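Local coordinates for putative molybdenum carrier protein (Syntrophus aciditrophicus SB, PDB 3IMK) that is of unproven function but probably binds or carries molybdenum, and has a circularly permuted SLOG-type fold, at residues W37-R42 against S64-K69. Residues are numbered along the deposited sequence; the frame is centred on the assembly and turned at random.
Sequences WVPKGR and SKRTEK
Trp37 turns its indole NE1 to a carboxylate, hydrogen-bonding OD2 of Asp73, while Lys69 packs against a face of the same ring. The contact sets the end of strand 34-38 and the loop after it against helix 63-72, in the parallel-sheet alpha/beta fold of the circularly permuted YpsA branch of the SLOG clan. Lys69 CG, anti to its backbone N (chi1 -169°), stands over the five-membered ring of Trp37 as a CH-pi contact, 3.3 Å from its centroid and 10° off the ring normal; CD1 is the nearest ring atom. The chain bends at chi2, and further out Lys69 CE lies 3.9 Å from Trp37 CZ2; NZ, too distant for more than a weak cation-pi attraction, hydrogen-bonds a polyether, probably from the crystallisation liquor, in a pocket that Trp37 and Lys69 both line. An alanine in place of Trp37 would probably open a gap beneath the Lys69 chain, free it to turn, and leave Asp73 OD2 without its indole donor. One helical turn back, Arg66 lays its aliphatic chain over the strand end: CD comes 3.4 Å from Trp37 O and CB 3.9 Å from Val38 C. Its NE hydrogen-bonds Gly14 O, tying the helix to the loop after strand 10-12. Pro39 crosses the Arg66 chain, its CD 3.8 Å from Arg66 CG.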
loop_
_atom_site.group_PDB
_atom_site.type_symbol
_atom_site.label_atom_id
_atom_site.label_comp_id
_atom_site.label_asym_id
_atom_site.label_seq_id
_atom_site.Cartn_x
_atom_site.Cartn_y
_atom_site.Cartn_z
ATOM N N TRP A 37 -3.987 3.319 9.371
ATOM C CA TRP A 37 -3.423 3.624 10.674
ATOM C C TRP A 37 -2.092 4.326 10.513
ATOM O O TRP A 37 -1.232 3.899 9.762
ATOM C CB TRP A 37 -3.207 2.328 11.428
ATOM C CG TRP A 37 -4.510 1.668 11.757
ATOM C CD1 TRP A 37 -5.120 0.650 11.055
ATOM C CD2 TRP A 37 -5.387 1.975 12.850
ATOM N NE1 TRP A 37 -6.334 0.283 11.668
ATOM C CE2 TRP A 37 -6.498 1.077 12.780
ATOM C CE3 TRP A 37 -5.300 2.863 13.918
ATOM C CZ2 TRP A 37 -7.523 1.092 13.729
ATOM C CZ3 TRP A 37 -6.342 2.904 14.835
ATOM C CH2 TRP A 37 -7.433 2.035 14.730
ATOM N N VAL A 38 -1.927 5.415 11.252
ATOM C CA VAL A 38 -0.716 6.212 11.286
ATOM C C VAL A 38 -0.197 6.251 12.725
ATOM O O VAL A 38 -0.953 5.986 13.667
ATOM C CB VAL A 38 -0.989 7.663 10.725
ATOM C CG1 VAL A 38 -1.407 7.582 9.250
ATOM C CG2 VAL A 38 -2.000 8.438 11.546
ATOM N N PRO A 39 1.078 6.620 12.917
ATOM C CA PRO A 39 1.544 6.784 14.313
ATOM C C PRO A 39 0.760 7.834 15.068
ATOM O O PRO A 39 0.268 8.768 14.460
ATOM C CB PRO A 39 3.012 7.225 14.137
ATOM C CG PRO A 39 3.385 6.773 12.731
ATOM C CD PRO A 39 2.127 6.963 11.948
ATOM N N LYS A 40 0.721 7.738 16.402
ATOM C CA LYS A 40 0.268 8.862 17.200
ATOM C C LYS A 40 0.965 10.133 16.713
ATOM O O LYS A 40 2.153 10.121 16.439
ATOM C CB LYS A 40 0.551 8.616 18.673
ATOM C CG LYS A 40 -0.069 9.640 19.580
ATOM C CD LYS A 40 0.338 9.395 21.032
ATOM C CE LYS A 40 1.810 9.751 21.348
ATOM N NZ LYS A 40 2.064 9.723 22.832
ATOM N N GLY A 41 0.209 11.215 16.566
ATOM C CA GLY A 41 0.748 12.483 16.067
ATOM C C GLY A 41 0.833 12.572 14.551
ATOM O O GLY A 41 1.253 13.577 14.004
ATOM N N ARG A 42 0.368 11.530 13.863
ATOM C CA ARG A 42 0.385 11.487 12.407
ATOM C C ARG A 42 1.812 11.630 11.842
ATOM O O ARG A 42 2.044 12.251 10.795
ATOM C CB ARG A 42 -0.570 12.527 11.769
ATOM C CG ARG A 42 -1.936 12.603 12.354
ATOM C CD ARG A 42 -2.678 13.807 11.789
ATOM N NE ARG A 42 -2.935 13.737 10.353
ATOM C CZ ARG A 42 -4.013 13.159 9.824
ATOM N NH1 ARG A 42 -4.881 12.500 10.573
ATOM N NH2 ARG A 42 -4.208 13.202 8.522
ATOM N N SER A 64 6.681 0.638 13.471
ATOM C CA SER A 64 6.441 -0.790 13.301
ATOM C C SER A 64 5.002 -1.186 13.689
ATOM O O SER A 64 4.374 -2.018 12.986
ATOM C CB SER A 64 7.471 -1.604 14.054
ATOM O OG SER A 64 8.747 -1.429 13.429
ATOM N N LYS A 65 4.481 -0.616 14.764
ATOM C CA LYS A 65 3.155 -0.971 15.261
ATOM C C LYS A 65 2.077 -0.541 14.271
ATOM O O LYS A 65 1.058 -1.242 14.093
ATOM C CB LYS A 65 2.931 -0.444 16.672
ATOM C CG LYS A 65 3.778 -1.172 17.659
ATOM C CD LYS A 65 3.747 -0.558 19.031
ATOM C CE LYS A 65 4.713 -1.313 19.976
ATOM N NZ LYS A 65 4.815 -0.653 21.332
ATOM N N ARG A 66 2.228 0.640 13.642
ATOM C CA ARG A 66 1.200 1.043 12.642
ATOM C C ARG A 66 1.307 0.181 11.376
ATOM O O ARG A 66 0.291 -0.145 10.773
ATOM C CB ARG A 66 1.187 2.570 12.356
ATOM C CG ARG A 66 2.317 3.142 11.535
ATOM C CD ARG A 66 2.079 3.072 9.986
ATOM N NE ARG A 66 2.882 4.088 9.288
ATOM C CZ ARG A 66 4.197 4.034 9.090
ATOM N NH1 ARG A 66 4.911 2.980 9.435
ATOM N NH2 ARG A 66 4.804 5.037 8.457
ATOM N N THR A 67 2.510 -0.180 10.956
ATOM C CA THR A 67 2.677 -1.087 9.794
ATOM C C THR A 67 2.020 -2.416 10.064
ATOM O O THR A 67 1.277 -2.901 9.222
ATOM C CB THR A 67 4.198 -1.214 9.534
ATOM O OG1 THR A 67 4.672 0.091 9.184
ATOM C CG2 THR A 67 4.528 -2.230 8.480
ATOM N N GLU A 68 2.223 -2.945 11.262
ATOM C CA GLU A 68 1.593 -4.207 11.634
ATOM C C GLU A 68 0.062 -4.109 11.575
ATOM O O GLU A 68 -0.603 -5.024 11.095
ATOM C CB GLU A 68 2.035 -4.621 13.051
ATOM C CG GLU A 68 1.494 -5.978 13.547
ATOM C CD GLU A 68 1.909 -6.273 14.980
ATOM O OE1 GLU A 68 2.000 -5.350 15.816
ATOM O OE2 GLU A 68 2.200 -7.455 15.268
ATOM N N LYS A 69 -0.478 -3.006 12.114
ATOM C CA LYS A 69 -1.948 -2.781 12.193
ATOM C C LYS A 69 -2.565 -2.727 10.780
ATOM O O LYS A 69 -3.645 -3.302 10.562
ATOM C CB LYS A 69 -2.271 -1.495 13.011
ATOM C CG LYS A 69 -3.770 -1.338 13.361
ATOM C CD LYS A 69 -4.127 -2.216 14.546
ATOM C CE LYS A 69 -5.591 -2.046 14.936
ATOM N NZ LYS A 69 -5.958 -2.882 16.155
#